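Local coordinates for capsid protein (Infectious hypodermal and hematopoietic necrosis virus, PDB 3N7X) that forms the icosahedral, calcium-containing capsid shell of a shrimp-infecting brevidensovirus, sixty copies of its beta-barrel chain making up the particle, at residues N80-G85 and F289-E294; A93-T96 and V102-M105; F199-R204 and K209-H214; M266-I271 and L281-Q286. All coordinates share one frame; numbering follows the deposited sequence.

Overall arrangement
Contacts 1, 3 and 4 belong to one jelly-roll beta-sandwich, and contact 2 lies on its flank. Strand 281-296 links contacts 1 and 4, whose centres are about 26 Å apart. Contacts 1 and 2 are joined directly: the short strands 84-86 and 93-95 pair through G85 N and T94 O, 2.8 Å apart. Contacts 3 and 4, with centres about 14 Å apart, meet where M203 CE lies 4.1 Å from V285 CG1. Contact 2 lies across the chain's centre from contacts 3 and 4, about 33 Å from contact 4 between centres. A bound calcium ion lies about 9 Å from the F289 side chain, and a magnesium ion about 5 Å from G282.

Contact 1: N80-G85 and F289-E294; sequences NLYLYG and FFLHLE
The rings of Y82 and F289 form an offset edge-to-face pair, with the edge of F289 directed at the face of Y82. The pair joins a short helix, 80-83, to strand 281-296 of the jelly-roll barrel. The ring centroids are 5.9 Å apart and their planes stand at 71°, so the closest approach is peripheral, with F289 CD1 3.8 Å from Y82 CE1. Y82 CE1 lies in the plane of the F289 ring, at its edge; the backbone N of F290 lies in that of Y82, also at the edge. The F290 carbonyl oxygen approaches the Y82 ring obliquely, 3.3 Å from CE1. L291 also comes in at a slant, its CD1 3.7 Å from Y82 CD2, and its CB lies 3.8 Å from Y82 CB.

Strand 281-296 lies between 45-59 and 111-131, in the sheet of the sandwich conventionally called BIDG. F289 and L291 both direct their CB toward the helix, while F290 between them turns away. L291 has CG anti to its backbone N (chi1 179°), a setting that carries the CD1 branch across to the ring of Y82. No hydrogen bond spans the two segments, and three of the four touching residues are buried, so the join is made by aromatic and aliphatic surfaces. A116 of strand 111-131 touches both Y82 and L291, and R54 makes a cation-pi contact with F289. At the far end of the Y82 ring, the phenolic OH is hydrogen-bonded to the backbone oxygen of L76.

Contact 2: A93-T96 and V102-M105; sequences ATET and VKSM
E95 and K103 meet mainly through their charged ends. The closest pair is E95 OE1 and K103 NZ at 3.5 Å, a salt bridge whose hydrogen bond is weak by distance. The second carboxylate oxygen, OE2, is farther from the ammonium group, at 3.9 Å from NZ. Methylene groups add a little: K103 CD lies 3.9 Å from E95 OE1. Both chains are extended beyond CG and they meet nearly perpendicular. K103 starts with CG anti to the backbone N (chi1 179°), and the straight run of methylenes that follows spans the gap between backbones, where the nearest CA atoms, those of E95 and K103, are still 9.5 Å apart.

Against this loose bridge between two partly exposed side chains, with only 69 Å² buried over both sides, the backbone beside it is firmly held. T96 is the N-cap of helix 97-109: its OG1 bonds to the backbone N of Y99, and it also bonds to L83 O. K103 further touches E224.

Strand 93-95 pairs antiparallel with strand 84-86, T94 bonding through its backbone to G85, and leads through T96 into helix 97-109. On another side of that helix, V102 packs on M105 of a neighbouring subunit, and M105 on M101 of that neighbouring subunit, so the E95–K103 bridge spans the strand-to-helix corner beside an intersubunit helix contact.

Contact 3: F199-R204 and K209-H214; sequences FMEQMR and KAYTIH
K209 reaches across to E201, Q202 and M203, joining strands 199-203 and 208-214 of the jelly roll. These are successive strands in the chain but belong to opposite sheets of the sandwich, conventionally F of CHEF and G of BIDG. Their short segments run at 133° and come no nearer than 9.8 Å between axes, so side chains bridge the gap.

Past CB, the K209 chain bends at chi2 (-61°) and then runs straight. CG packs against the thioether of M203, 3.8 Å from M203 CG; the two chains run antiparallel alongside each other. CD comes to 3.6 Å from E201 OE1. CE passes the backbone oxygen of Q202, and the ammonium tip NZ is then gripped twice: a salt bridge of 2.8 Å to E201 OE1, and a weak hydrogen bond of 3.0 Å to Q202 O. Charge and carbonyl together would fix where the lysine ends.

Farther along, on the side of the strand turned away from K209, R204 clasps Q202 OE1 end-on with both NH1 and NH2, keeping the oxygen in the guanidinium plane, while Q202 NE2 bonds to S122 OG of a neighbouring subunit. The E201 carboxylate is itself held by two partners, one at each oxygen. Its plane is perpendicular to the Y211 ring, and Y211 OH donates a 2.7 Å hydrogen bond to E201 OE2 from 66° above the carboxylate plane.

Contact 4: M266-I271 and L281-Q286; sequences MRMSPI and LGCRVQ
M268 lies along the backbone of G282 and C283, and I271 meets L281. The M268 sulfur SD sits 3.6 Å from G282 O, and M268 CG is 3.9 Å from G282 CA. CG also comes within 4.2 Å of L281 CB. Farther along, M268 CE is directed toward C283, but its exact position is doubtful. The second patch is aliphatic, I271 CG1 packing 3.6 Å from L281 CD1.

M268 has CG anti to the backbone N (chi1 -174°) and bends at chi2, which turns the thioether along the opposing strand. No hydrogen bond spans the segments; all five touching residues are buried.

In the next shell, L149 lies on M268 and F58 on C283. On either side of M268 in sequence, the side chains of R267 and S269 are held by E150, through a salt bridge from R267 NE and a hydrogen bond with S269 OG. P270 CG covers one face of the R267 guanidinium, 3.6 Å above its centre, and R267 NH2 bonds to Y55 OH of a neighbouring subunit.

Strands 264-268 and 281-296 follow each other in the chain but lie in facing sheets, at 121° over these segments. This is the apolar interior of a viral jelly-roll sandwich, between its last two strands, conventionally lettered βH and βI.

Contact 1: N80-G85 and F289-E294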
loop_
_atom_site.group_PDB
_atom_site.type_symbol
_atom_site.label_atom_id
_atom_site.label_comp_id
_atom_site.label_asym_id
_atom_site.label_seq_id
_atom_site.Cartn_x
_atom_site.Cartn_y
_atom_site.Cartn_z
ATOM N N ASN A 80 -52.510 80.879 23.572
ATOM C CA ASN A 80 -53.915 81.251 23.614
ATOM C C ASN A 80 -54.731 80.609 22.503
ATOM O O ASN A 80 -55.907 80.307 22.691
ATOM C CB ASN A 80 -54.051 82.770 23.528
ATOM C CG ASN A 80 -53.118 83.488 24.478
ATOM O OD1 ASN A 80 -51.893 83.420 24.336
ATOM N ND2 ASN A 80 -53.689 84.179 25.462
ATOM N N LEU A 81 -54.110 80.402 21.346
ATOM C CA LEU A 81 -54.820 79.811 20.220
ATOM C C LEU A 81 -55.181 78.355 20.443
ATOM O O LEU A 81 -56.048 77.821 19.758
ATOM C CB LEU A 81 -53.989 79.931 18.941
ATOM C CG LEU A 81 -53.690 81.343 18.426
ATOM C CD1 LEU A 81 -52.895 81.243 17.138
ATOM C CD2 LEU A 81 -54.988 82.109 18.184
ATOM N N TYR A 82 -54.529 77.710 21.405
ATOM C CA TYR A 82 -54.789 76.299 21.674
ATOM C C TYR A 82 -55.621 76.047 22.927
ATOM O O TYR A 82 -56.411 75.107 22.968
ATOM C CB TYR A 82 -53.468 75.542 21.809
ATOM C CG TYR A 82 -52.502 75.743 20.661
ATOM C CD1 TYR A 82 -52.471 74.859 19.575
ATOM C CD2 TYR A 82 -51.602 76.811 20.669
ATOM C CE1 TYR A 82 -51.560 75.035 18.529
ATOM C CE2 TYR A 82 -50.694 76.996 19.634
ATOM C CZ TYR A 82 -50.676 76.108 18.572
ATOM O OH TYR A 82 -49.759 76.295 17.566
ATOM N N LEU A 83 -55.437 76.877 23.951
ATOM C CA LEU A 83 -56.165 76.710 25.207
ATOM C C LEU A 83 -57.558 77.335 25.205
ATOM O O LEU A 83 -58.354 77.101 26.117
ATOM C CB LEU A 83 -55.336 77.274 26.367
ATOM C CG LEU A 83 -54.283 76.338 26.969
ATOM C CD1 LEU A 83 -53.506 75.639 25.874
ATOM C CD2 LEU A 83 -53.354 77.131 27.866
ATOM N N TYR A 84 -57.845 78.131 24.179
ATOM C CA TYR A 84 -59.149 78.774 24.049
ATOM C C TYR A 84 -59.837 78.302 22.783
ATOM O O TYR A 84 -59.197 77.761 21.880
ATOM C CB TYR A 84 -59.000 80.293 23.983
ATOM C CG TYR A 84 -58.698 80.941 25.306
ATOM C CD1 TYR A 84 -59.728 81.388 26.133
ATOM C CD2 TYR A 84 -57.382 81.100 25.741
ATOM C CE1 TYR A 84 -59.454 81.983 27.366
ATOM C CE2 TYR A 84 -57.096 81.692 26.969
ATOM C CZ TYR A 84 -58.133 82.133 27.777
ATOM O OH TYR A 84 -57.853 82.730 28.986
ATOM N N GLY A 85 -61.144 78.520 22.730
ATOM C CA GLY A 85 -61.933 78.157 21.569
ATOM C C GLY A 85 -63.020 79.203 21.405
ATOM O O GLY A 85 -62.921 80.294 21.971
ATOM N N PHE A 289 -55.353 72.102 14.757
ATOM C CA PHE A 289 -54.391 72.517 15.774
ATOM C C PHE A 289 -54.203 71.494 16.870
ATOM O O PHE A 289 -55.127 70.752 17.206
ATOM C CB PHE A 289 -54.860 73.802 16.459
ATOM C CG PHE A 289 -54.859 75.009 15.574
ATOM C CD1 PHE A 289 -53.890 75.997 15.730
ATOM C CD2 PHE A 289 -55.845 75.181 14.604
ATOM C CE1 PHE A 289 -53.903 77.145 14.932
ATOM C CE2 PHE A 289 -55.867 76.321 13.801
ATOM C CZ PHE A 289 -54.895 77.307 13.966
ATOM N N PHE A 290 -53.010 71.483 17.454
ATOM C CA PHE A 290 -52.722 70.586 18.561
ATOM C C PHE A 290 -51.601 71.171 19.417
ATOM O O PHE A 290 -50.728 71.888 18.919
ATOM C CB PHE A 290 -52.296 69.199 18.063
ATOM C CG PHE A 290 -50.884 69.149 17.565
ATOM C CD1 PHE A 290 -50.578 69.517 16.253
ATOM C CD2 PHE A 290 -49.844 68.807 18.428
ATOM C CE1 PHE A 290 -49.255 69.550 15.808
ATOM C CE2 PHE A 290 -48.516 68.837 17.994
ATOM C CZ PHE A 290 -48.223 69.211 16.680
ATOM N N LEU A 291 -51.640 70.860 20.707
ATOM C CA LEU A 291 -50.620 71.308 21.637
ATOM C C LEU A 291 -50.505 70.289 22.761
ATOM O O LEU A 291 -51.514 69.824 23.300
ATOM C CB LEU A 291 -50.962 72.685 22.203
ATOM C CG LEU A 291 -49.945 73.215 23.225
ATOM C CD1 LEU A 291 -49.901 74.734 23.174
ATOM C CD2 LEU A 291 -50.306 72.721 24.625
ATOM N N HIS A 292 -49.268 69.930 23.092
ATOM C CA HIS A 292 -48.998 68.973 24.156
ATOM C C HIS A 292 -48.504 69.735 25.373
ATOM O O HIS A 292 -47.417 70.318 25.364
ATOM C CB HIS A 292 -47.952 67.943 23.714
ATOM C CG HIS A 292 -48.398 67.087 22.567
ATOM N ND1 HIS A 292 -49.563 66.347 22.598
ATOM C CD2 HIS A 292 -47.843 66.865 21.350
ATOM C CE1 HIS A 292 -49.708 65.708 21.450
ATOM N NE2 HIS A 292 -48.679 66.005 20.676
ATOM N N LEU A 293 -49.322 69.727 26.419
ATOM C CA LEU A 293 -49.003 70.426 27.649
ATOM C C LEU A 293 -48.663 69.454 28.767
ATOM O O LEU A 293 -49.221 68.359 28.849
ATOM C CB LEU A 293 -50.197 71.274 28.072
ATOM C CG LEU A 293 -49.972 72.216 29.254
ATOM C CD1 LEU A 293 -49.145 73.409 28.805
ATOM C CD2 LEU A 293 -51.309 72.685 29.790
ATOM N N GLU A 294 -47.726 69.852 29.618
ATOM C CA GLU A 294 -47.355 69.032 30.759
ATOM C C GLU A 294 -47.523 69.934 31.967
ATOM O O GLU A 294 -46.990 71.044 32.012
ATOM C CB GLU A 294 -45.910 68.531 30.661
ATOM C CG GLU A 294 -45.469 67.746 31.897
ATOM C CD GLU A 294 -44.092 67.097 31.760
ATOM O OE1 GLU A 294 -43.289 67.540 30.909
ATOM O OE2 GLU A 294 -43.807 66.143 32.521
#

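Contact 2: A93-T96 and V102-M105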
loop_
_atom_site.group_PDB
_atom_site.type_symbol
_atom_site.label_atom_id
_atom_site.label_comp_id
_atom_site.label_asym_id
_atom_site.label_seq_id
_atom_site.Cartn_x
_atom_site.Cartn_y
_atom_site.Cartn_z
ATOM N N ALA A 93 -64.297 84.452 22.452
ATOM C CA ALA A 93 -63.258 83.585 22.990
ATOM C C ALA A 93 -63.694 83.041 24.348
ATOM O O ALA A 93 -64.228 83.773 25.178
ATOM C CB ALA A 93 -61.947 84.356 23.128
ATOM N N THR A 94 -63.478 81.748 24.565
ATOM C CA THR A 94 -63.835 81.117 25.831
ATOM C C THR A 94 -62.828 79.992 26.064
ATOM O O THR A 94 -62.341 79.379 25.116
ATOM C CB THR A 94 -65.285 80.556 25.791
ATOM O OG1 THR A 94 -65.674 80.140 27.105
ATOM C CG2 THR A 94 -65.382 79.366 24.844
ATOM N N GLU A 95 -62.491 79.723 27.316
ATOM C CA GLU A 95 -61.521 78.673 27.570
ATOM C C GLU A 95 -62.072 77.276 27.308
ATOM O O GLU A 95 -63.262 77.019 27.493
ATOM C CB GLU A 95 -60.968 78.784 28.998
ATOM C CG GLU A 95 -61.970 79.186 30.051
ATOM C CD GLU A 95 -61.327 79.448 31.411
ATOM O OE1 GLU A 95 -60.412 80.297 31.495
ATOM O OE2 GLU A 95 -61.748 78.807 32.402
ATOM N N THR A 96 -61.196 76.388 26.840
ATOM C CA THR A 96 -61.562 75.004 26.561
ATOM C C THR A 96 -61.778 74.284 27.888
ATOM O O THR A 96 -61.194 74.663 28.901
ATOM C CB THR A 96 -60.437 74.274 25.810
ATOM O OG1 THR A 96 -59.235 74.330 26.590
ATOM C CG2 THR A 96 -60.188 74.914 24.454
ATOM N N VAL A 102 -57.600 72.547 34.447
ATOM C CA VAL A 102 -56.228 72.488 34.954
ATOM C C VAL A 102 -55.624 73.865 35.150
ATOM O O VAL A 102 -54.477 73.995 35.570
ATOM C CB VAL A 102 -55.299 71.700 34.008
ATOM C CG1 VAL A 102 -55.779 70.270 33.896
ATOM C CG2 VAL A 102 -55.255 72.362 32.639
ATOM N N LYS A 103 -56.407 74.885 34.832
ATOM C CA LYS A 103 -55.992 76.275 34.954
ATOM C C LYS A 103 -55.374 76.587 36.319
ATOM O O LYS A 103 -54.278 77.144 36.411
ATOM C CB LYS A 103 -57.214 77.155 34.717
ATOM C CG LYS A 103 -57.013 78.647 34.822
ATOM C CD LYS A 103 -58.375 79.291 34.642
ATOM C CE LYS A 103 -58.353 80.791 34.760
ATOM N NZ LYS A 103 -59.759 81.284 34.738
ATOM N N SER A 104 -56.076 76.213 37.379
ATOM C CA SER A 104 -55.604 76.487 38.725
ATOM C C SER A 104 -54.275 75.802 39.031
ATOM O O SER A 104 -53.358 76.413 39.590
ATOM C CB SER A 104 -56.663 76.056 39.738
ATOM O OG SER A 104 -56.425 76.665 40.992
ATOM N N MET A 105 -54.175 74.529 38.670
ATOM C CA MET A 105 -52.958 73.771 38.909
ATOM C C MET A 105 -51.797 74.359 38.104
ATOM O O MET A 105 -50.687 74.501 38.616
ATOM C CB MET A 105 -53.181 72.308 38.539
ATOM C CG MET A 105 -52.242 71.350 39.241
ATOM S SD MET A 105 -52.458 69.654 38.672
ATOM C CE MET A 105 -54.054 69.301 39.337
#

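Contact 3: F199-R204 and K209-H214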
loop_
_atom_site.group_PDB
_atom_site.type_symbol
_atom_site.label_atom_id
_atom_site.label_comp_id
_atom_site.label_asym_id
_atom_site.label_seq_id
_atom_site.Cartn_x
_atom_site.Cartn_y
_atom_site.Cartn_z
ATOM N N PHE A 199 -38.099 83.119 2.805
ATOM C CA PHE A 199 -38.779 81.844 2.641
ATOM C C PHE A 199 -40.129 82.035 1.974
ATOM O O PHE A 199 -40.885 82.940 2.320
ATOM C CB PHE A 199 -38.999 81.185 3.996
ATOM C CG PHE A 199 -39.866 79.958 3.939
ATOM C CD1 PHE A 199 -39.300 78.691 3.833
ATOM C CD2 PHE A 199 -41.252 80.068 3.995
ATOM C CE1 PHE A 199 -40.108 77.543 3.786
ATOM C CE2 PHE A 199 -42.067 78.933 3.948
ATOM C CZ PHE A 199 -41.495 77.669 3.845
ATOM N N MET A 200 -40.444 81.163 1.031
ATOM C CA MET A 200 -41.716 81.256 0.349
ATOM C C MET A 200 -42.142 79.917 -0.219
ATOM O O MET A 200 -41.326 79.174 -0.760
ATOM C CB MET A 200 -41.641 82.272 -0.793
ATOM C CG MET A 200 -42.885 82.261 -1.666
ATOM S SD MET A 200 -42.766 83.227 -3.187
ATOM C CE MET A 200 -44.495 83.303 -3.677
ATOM N N GLU A 201 -43.424 79.607 -0.083
ATOM C CA GLU A 201 -43.956 78.378 -0.639
ATOM C C GLU A 201 -45.410 78.614 -0.996
ATOM O O GLU A 201 -46.033 79.561 -0.508
ATOM C CB GLU A 201 -43.812 77.202 0.334
ATOM C CG GLU A 201 -44.782 77.145 1.490
ATOM C CD GLU A 201 -44.574 75.883 2.331
ATOM O OE1 GLU A 201 -44.643 74.769 1.761
ATOM O OE2 GLU A 201 -44.338 75.998 3.557
ATOM N N GLN A 202 -45.940 77.767 -1.869
ATOM C CA GLN A 202 -47.316 77.902 -2.310
ATOM C C GLN A 202 -48.189 76.794 -1.758
ATOM O O GLN A 202 -47.706 75.706 -1.448
ATOM C CB GLN A 202 -47.383 77.855 -3.837
ATOM C CG GLN A 202 -46.495 78.854 -4.539
ATOM C CD GLN A 202 -46.542 78.701 -6.047
ATOM O OE1 GLN A 202 -47.296 77.878 -6.576
ATOM N NE2 GLN A 202 -45.738 79.499 -6.754
ATOM N N MET A 203 -49.479 77.078 -1.631
ATOM C CA MET A 203 -50.422 76.077 -1.173
ATOM C C MET A 203 -51.592 76.076 -2.135
ATOM O O MET A 203 -52.150 77.130 -2.444
ATOM C CB MET A 203 -50.936 76.377 0.228
ATOM C CG MET A 203 -51.958 75.347 0.693
ATOM S SD MET A 203 -52.660 75.697 2.314
ATOM C CE MET A 203 -53.728 74.235 2.581
ATOM N N ARG A 204 -51.951 74.898 -2.626
ATOM C CA ARG A 204 -53.073 74.778 -3.540
ATOM C C ARG A 204 -53.906 73.559 -3.194
ATOM O O ARG A 204 -53.592 72.825 -2.257
ATOM C CB ARG A 204 -52.586 74.703 -4.989
ATOM C CG ARG A 204 -51.256 74.017 -5.162
ATOM C CD ARG A 204 -50.932 73.776 -6.636
ATOM N NE ARG A 204 -50.686 74.993 -7.418
ATOM C CZ ARG A 204 -49.697 75.850 -7.185
ATOM N NH1 ARG A 204 -48.864 75.633 -6.175
ATOM N NH2 ARG A 204 -49.515 76.902 -7.982
ATOM N N LYS A 209 -50.211 71.657 4.573
ATOM C CA LYS A 209 -49.111 72.489 5.042
ATOM C C LYS A 209 -49.049 72.409 6.550
ATOM O O LYS A 209 -49.939 72.895 7.252
ATOM C CB LYS A 209 -49.310 73.937 4.595
ATOM C CG LYS A 209 -49.318 74.113 3.082
ATOM C CD LYS A 209 -47.997 73.671 2.465
ATOM C CE LYS A 209 -47.976 73.944 0.966
ATOM N NZ LYS A 209 -46.680 73.567 0.328
ATOM N N ALA A 210 -47.991 71.785 7.047
ATOM C CA ALA A 210 -47.825 71.612 8.479
ATOM C C ALA A 210 -46.697 72.453 9.046
ATOM O O ALA A 210 -45.597 72.496 8.493
ATOM C CB ALA A 210 -47.587 70.148 8.791
ATOM N N TYR A 211 -46.986 73.121 10.156
ATOM C CA TYR A 211 -46.005 73.957 10.826
ATOM C C TYR A 211 -46.098 73.620 12.296
ATOM O O TYR A 211 -47.193 73.555 12.859
ATOM C CB TYR A 211 -46.325 75.432 10.588
ATOM C CG TYR A 211 -46.387 75.773 9.118
ATOM C CD1 TYR A 211 -45.219 75.917 8.362
ATOM C CD2 TYR A 211 -47.615 75.874 8.459
ATOM C CE1 TYR A 211 -45.276 76.145 6.983
ATOM C CE2 TYR A 211 -47.681 76.101 7.084
ATOM C CZ TYR A 211 -46.511 76.234 6.353
ATOM O OH TYR A 211 -46.584 76.435 4.993
ATOM N N THR A 212 -44.950 73.378 12.916
ATOM C CA THR A 212 -44.939 73.035 14.327
ATOM C C THR A 212 -43.885 73.829 15.075
ATOM O O THR A 212 -43.029 74.480 14.480
ATOM C CB THR A 212 -44.646 71.535 14.543
ATOM O OG1 THR A 212 -43.295 71.264 14.166
ATOM C CG2 THR A 212 -45.572 70.676 13.702
ATOM N N ILE A 213 -43.963 73.769 16.395
ATOM C CA ILE A 213 -43.010 74.454 17.238
ATOM C C ILE A 213 -42.769 73.577 18.455
ATOM O O ILE A 213 -43.697 72.964 18.981
ATOM C CB ILE A 213 -43.548 75.830 17.677
ATOM C CG1 ILE A 213 -42.560 76.491 18.639
ATOM C CG2 ILE A 213 -44.913 75.673 18.333
ATOM C CD1 ILE A 213 -42.891 77.937 18.948
ATOM N N HIS A 214 -41.516 73.484 18.873
ATOM C CA HIS A 214 -41.173 72.699 20.049
ATOM C C HIS A 214 -40.737 73.699 21.110
ATOM O O HIS A 214 -39.833 74.504 20.879
ATOM C CB HIS A 214 -40.028 71.727 19.755
ATOM C CG HIS A 214 -40.364 70.675 18.742
ATOM N ND1 HIS A 214 -40.402 70.928 17.385
ATOM C CD2 HIS A 214 -40.670 69.363 18.888
ATOM C CE1 HIS A 214 -40.715 69.816 16.740
ATOM N NE2 HIS A 214 -40.883 68.853 17.629
#

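Contact 4: M266-I271 and L281-Q286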
loop_
_atom_site.group_PDB
_atom_site.type_symbol
_atom_site.label_atom_id
_atom_site.label_comp_id
_atom_site.label_asym_id
_atom_site.label_seq_id
_atom_site.Cartn_x
_atom_site.Cartn_y
_atom_site.Cartn_z
ATOM N N MET A 266 -49.216 85.130 5.183
ATOM C CA MET A 266 -49.855 84.667 3.954
ATOM C C MET A 266 -50.684 85.706 3.232
ATOM O O MET A 266 -50.951 86.785 3.753
ATOM C CB MET A 266 -50.780 83.489 4.258
ATOM C CG MET A 266 -50.149 82.379 5.051
ATOM S SD MET A 266 -51.323 81.737 6.257
ATOM C CE MET A 266 -51.356 83.122 7.400
ATOM N N ARG A 267 -51.099 85.334 2.026
ATOM C CA ARG A 267 -51.955 86.146 1.171
ATOM C C ARG A 267 -52.235 85.333 -0.078
ATOM O O ARG A 267 -51.353 84.637 -0.583
ATOM C CB ARG A 267 -51.281 87.466 0.776
ATOM C CG ARG A 267 -50.271 87.358 -0.353
ATOM C CD ARG A 267 -49.808 88.734 -0.801
ATOM N NE ARG A 267 -48.830 88.654 -1.881
ATOM C CZ ARG A 267 -48.277 89.707 -2.474
ATOM N NH1 ARG A 267 -48.602 90.935 -2.092
ATOM N NH2 ARG A 267 -47.398 89.532 -3.450
ATOM N N MET A 268 -53.468 85.386 -0.561
ATOM C CA MET A 268 -53.797 84.674 -1.782
ATOM C C MET A 268 -52.932 85.390 -2.817
ATOM O O MET A 268 -52.783 86.612 -2.757
ATOM C CB MET A 268 -55.285 84.836 -2.101
ATOM C CG MET A 268 -55.777 84.023 -3.288
ATOM S SD MET A 268 -56.001 82.230 -3.027
ATOM C CE MET A 268 -55.377 82.024 -1.424
ATOM N N SER A 269 -52.333 84.648 -3.740
ATOM C CA SER A 269 -51.476 85.272 -4.743
ATOM C C SER A 269 -52.269 86.298 -5.562
ATOM O O SER A 269 -53.267 85.963 -6.201
ATOM C CB SER A 269 -50.875 84.201 -5.656
ATOM O OG SER A 269 -49.783 84.725 -6.387
ATOM N N PRO A 270 -51.837 87.569 -5.540
ATOM C CA PRO A 270 -52.503 88.653 -6.271
ATOM C C PRO A 270 -52.295 88.569 -7.780
ATOM O O PRO A 270 -51.224 88.896 -8.285
ATOM C CB PRO A 270 -51.877 89.901 -5.664
ATOM C CG PRO A 270 -50.472 89.452 -5.394
ATOM C CD PRO A 270 -50.669 88.075 -4.795
ATOM N N ILE A 271 -53.333 88.149 -8.495
ATOM C CA ILE A 271 -53.253 87.993 -9.944
ATOM C C ILE A 271 -53.619 89.224 -10.777
ATOM O O ILE A 271 -54.759 89.688 -10.747
ATOM C CB ILE A 271 -54.165 86.839 -10.418
ATOM C CG1 ILE A 271 -53.929 85.596 -9.561
ATOM C CG2 ILE A 271 -53.898 86.533 -11.887
ATOM C CD1 ILE A 271 -52.512 85.089 -9.591
ATOM N N LEU A 281 -59.665 87.061 -6.056
ATOM C CA LEU A 281 -59.560 85.670 -5.650
ATOM C C LEU A 281 -59.343 85.526 -4.152
ATOM O O LEU A 281 -58.879 86.448 -3.482
ATOM C CB LEU A 281 -58.401 84.994 -6.396
ATOM C CG LEU A 281 -58.387 85.093 -7.923
ATOM C CD1 LEU A 281 -57.144 84.402 -8.452
ATOM C CD2 LEU A 281 -59.642 84.455 -8.509
ATOM N N GLY A 282 -59.681 84.348 -3.641
ATOM C CA GLY A 282 -59.514 84.055 -2.235
ATOM C C GLY A 282 -59.601 82.556 -2.068
ATOM O O GLY A 282 -59.613 81.825 -3.057
ATOM N N CYS A 283 -59.660 82.083 -0.830
ATOM C CA CYS A 283 -59.766 80.655 -0.596
ATOM C C CYS A 283 -60.109 80.375 0.855
ATOM O O CYS A 283 -59.971 81.243 1.720
ATOM C CB CYS A 283 -58.451 79.964 -0.937
ATOM S SG CYS A 283 -57.161 80.247 0.294
ATOM N N ARG A 284 -60.567 79.156 1.108
ATOM C CA ARG A 284 -60.910 78.716 2.451
ATOM C C ARG A 284 -60.212 77.392 2.689
ATOM O O ARG A 284 -60.209 76.515 1.824
ATOM C CB ARG A 284 -62.415 78.522 2.596
ATOM C CG ARG A 284 -62.821 77.638 3.776
ATOM C CD ARG A 284 -64.321 77.600 3.817
ATOM N NE ARG A 284 -64.932 76.600 4.691
ATOM C CZ ARG A 284 -64.761 75.290 4.583
ATOM N NH1 ARG A 284 -63.970 74.789 3.650
ATOM N NH2 ARG A 284 -65.452 74.475 5.359
ATOM N N VAL A 285 -59.625 77.246 3.866
ATOM C CA VAL A 285 -58.926 76.017 4.198
ATOM C C VAL A 285 -59.372 75.536 5.564
ATOM O O VAL A 285 -60.033 76.265 6.302
ATOM C CB VAL A 285 -57.388 76.231 4.251
ATOM C CG1 VAL A 285 -56.895 76.828 2.945
ATOM C CG2 VAL A 285 -57.029 77.132 5.423
ATOM N N GLN A 286 -59.022 74.297 5.887
ATOM C CA GLN A 286 -59.331 73.742 7.193
ATOM C C GLN A 286 -57.993 73.756 7.916
ATOM O O GLN A 286 -56.956 73.462 7.319
ATOM C CB GLN A 286 -59.842 72.304 7.094
ATOM C CG GLN A 286 -60.282 71.754 8.443
ATOM C CD GLN A 286 -60.748 70.315 8.379
ATOM O OE1 GLN A 286 -61.481 69.928 7.469
ATOM N NE2 GLN A 286 -60.339 69.515 9.360
#